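Local structure of sgbp-b (Bacteroides uniformis, 7K44) at residues A[63-68]-A[75-80]. The protein probably binds xyloglucan at the bacterial cell surface, as a surface glycan-binding protein of a xyloglucan utilization locus. Numbering follows the deposited sequence.
Sequences YFTTAV and PVSVEV
Phe64 and Val78 form an antiparallel hydrogen-bonded pair, joining edge strand 78-80 to strand 59-65 in the N-terminal beta-sandwich: Phe64 N donates to Val78 O at 2.8 Å (161° at the hydrogen), and Val78 N returns a bond to Phe64 O at 3.1 Å. Ser77 N adds a weak, strongly bent bond to the same Phe64 O, so two successive residues face Phe64, the definition of a classic beta bulge.

Side-chain hydroxyls add bonds at the end of strand 63-65 and in the loops next to the bulge. Thr65 OG1 reaches Pro75 O at 2.7 Å, in the carbonyl plane and on a lone pair, while accepting from Ala67 N at 3.2 Å in an ST turn; chi1 of -174° sets OG1 beside the carbonyl carbon, where it can meet both. Ser77 OG in turn accepts from Thr66 N at 3.1 Å. A valine in place of Thr65 has no hydroxyl for either bond, and would probably leave Pro75 O without this donor and the turn to Ala67 less fixed.

Apolar contacts lie on both faces of the sheet. Val76 CG2 sits 4.1 Å from the Tyr63 ring centroid and 8° off the normal, a CH-pi contact. On the Phe64 face, Val80 CG2 approaches Phe64 CE1 obliquely at 3.7 Å, and Phe119 meets the Phe64 ring edge-to-face.

Polar bonds thus hold the end of the pairing, and apolar contacts its flanks.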
loop_
_atom_site.group_PDB
_atom_site.type_symbol
_atom_site.label_atom_id
_atom_site.label_comp_id
_atom_site.label_asym_id
_atom_site.label_seq_id
_atom_site.Cartn_x
_atom_site.Cartn_y
_atom_site.Cartn_z
ATOM N N TYR A 63 -35.854 -4.238 -11.649
ATOM C CA TYR A 63 -35.607 -4.625 -13.033
ATOM C C TYR A 63 -34.180 -4.284 -13.440
ATOM O O TYR A 63 -33.558 -3.377 -12.880
ATOM C CB TYR A 63 -36.609 -3.978 -14.003
ATOM C CG TYR A 63 -36.596 -2.461 -14.032
ATOM C CD1 TYR A 63 -37.332 -1.720 -13.116
ATOM C CD2 TYR A 63 -35.857 -1.768 -14.988
ATOM C CE1 TYR A 63 -37.328 -0.333 -13.140
ATOM C CE2 TYR A 63 -35.846 -0.383 -15.019
ATOM C CZ TYR A 63 -36.580 0.331 -14.096
ATOM O OH TYR A 63 -36.568 1.710 -14.121
ATOM N N PHE A 64 -33.679 -5.037 -14.419
ATOM C CA PHE A 64 -32.451 -4.706 -15.123
ATOM C C PHE A 64 -32.795 -3.865 -16.345
ATOM O O PHE A 64 -33.822 -4.088 -17.002
ATOM C CB PHE A 64 -31.746 -5.982 -15.586
ATOM C CG PHE A 64 -31.291 -6.879 -14.460
ATOM C CD1 PHE A 64 -32.151 -7.817 -13.907
ATOM C CD2 PHE A 64 -29.992 -6.800 -13.972
ATOM C CE1 PHE A 64 -31.724 -8.663 -12.876
ATOM C CE2 PHE A 64 -29.562 -7.638 -12.942
ATOM C CZ PHE A 64 -30.438 -8.567 -12.396
ATOM N N THR A 65 -31.933 -2.898 -16.639
ATOM C CA THR A 65 -32.129 -1.985 -17.760
ATOM C C THR A 65 -30.821 -1.836 -18.524
ATOM O O THR A 65 -29.733 -1.915 -17.951
ATOM C CB THR A 65 -32.643 -0.613 -17.300
ATOM O OG1 THR A 65 -32.943 0.196 -18.451
ATOM C CG2 THR A 65 -31.633 0.123 -16.445
ATOM N N THR A 66 -30.931 -1.607 -19.834
ATOM C CA THR A 66 -29.738 -1.269 -20.601
ATOM C C THR A 66 -29.258 0.149 -20.319
ATOM O O THR A 66 -28.091 0.459 -20.591
ATOM C CB THR A 66 -30.006 -1.435 -22.097
ATOM O OG1 THR A 66 -31.250 -0.808 -22.424
ATOM C CG2 THR A 66 -30.062 -2.909 -22.468
ATOM N N ALA A 67 -30.119 1.008 -19.781
ATOM C CA ALA A 67 -29.730 2.371 -19.456
ATOM C C ALA A 67 -28.640 2.391 -18.390
ATOM O O ALA A 67 -28.604 1.558 -17.480
ATOM C CB ALA A 67 -30.933 3.162 -18.948
ATOM N N VAL A 68 -27.749 3.377 -18.514
ATOM C CA VAL A 68 -26.694 3.637 -17.547
ATOM C C VAL A 68 -26.727 5.114 -17.180
ATOM O O VAL A 68 -27.342 5.936 -17.865
ATOM C CB VAL A 68 -25.303 3.257 -18.091
ATOM C CG1 VAL A 68 -25.223 1.763 -18.357
ATOM C CG2 VAL A 68 -25.006 4.042 -19.359
ATOM N N PRO A 75 -35.753 1.751 -19.961
ATOM C CA PRO A 75 -36.599 0.604 -20.298
ATOM C C PRO A 75 -36.486 -0.498 -19.257
ATOM O O PRO A 75 -35.436 -0.710 -18.645
ATOM C CB PRO A 75 -36.032 0.131 -21.639
ATOM C CG PRO A 75 -34.600 0.596 -21.615
ATOM C CD PRO A 75 -34.641 1.915 -20.913
ATOM N N VAL A 76 -37.597 -1.205 -19.065
ATOM C CA VAL A 76 -37.628 -2.420 -18.254
ATOM C C VAL A 76 -37.150 -3.574 -19.125
ATOM O O VAL A 76 -37.958 -4.319 -19.691
ATOM C CB VAL A 76 -39.044 -2.668 -17.696
ATOM C CG1 VAL A 76 -39.064 -3.900 -16.796
ATOM C CG2 VAL A 76 -39.508 -1.475 -16.916
ATOM N N SER A 77 -35.831 -3.721 -19.250
ATOM C CA SER A 77 -35.265 -4.708 -20.166
ATOM C C SER A 77 -35.526 -6.135 -19.693
ATOM O O SER A 77 -35.935 -6.999 -20.481
ATOM C CB SER A 77 -33.768 -4.456 -20.364
ATOM O OG SER A 77 -33.510 -3.103 -20.728
ATOM N N VAL A 78 -35.262 -6.417 -18.419
ATOM C CA VAL A 78 -35.555 -7.716 -17.813
ATOM C C VAL A 78 -36.095 -7.437 -16.417
ATOM O O VAL A 78 -35.347 -6.990 -15.540
ATOM C CB VAL A 78 -34.319 -8.629 -17.726
ATOM C CG1 VAL A 78 -34.752 -10.073 -17.535
ATOM C CG2 VAL A 78 -33.441 -8.494 -18.952
ATOM N N GLU A 79 -37.381 -7.712 -16.199
ATOM C CA GLU A 79 -37.974 -7.464 -14.897
ATOM C C GLU A 79 -37.718 -8.641 -13.958
ATOM O O GLU A 79 -37.635 -9.798 -14.380
ATOM C CB GLU A 79 -39.482 -7.225 -15.011
ATOM C CG GLU A 79 -40.107 -6.829 -13.685
ATOM C CD GLU A 79 -41.542 -6.359 -13.783
ATOM O OE1 GLU A 79 -42.188 -6.597 -14.828
ATOM O OE2 GLU A 79 -42.020 -5.764 -12.793
ATOM N N VAL A 80 -37.579 -8.326 -12.676
ATOM C CA VAL A 80 -37.542 -9.315 -11.606
ATOM C C VAL A 80 -38.914 -9.289 -10.940
ATOM O O VAL A 80 -39.265 -8.322 -10.254
ATOM C CB VAL A 80 -36.420 -8.994 -10.610
ATOM C CG1 VAL A 80 -36.425 -10.001 -9.466
ATOM C CG2 VAL A 80 -35.065 -8.988 -11.310
#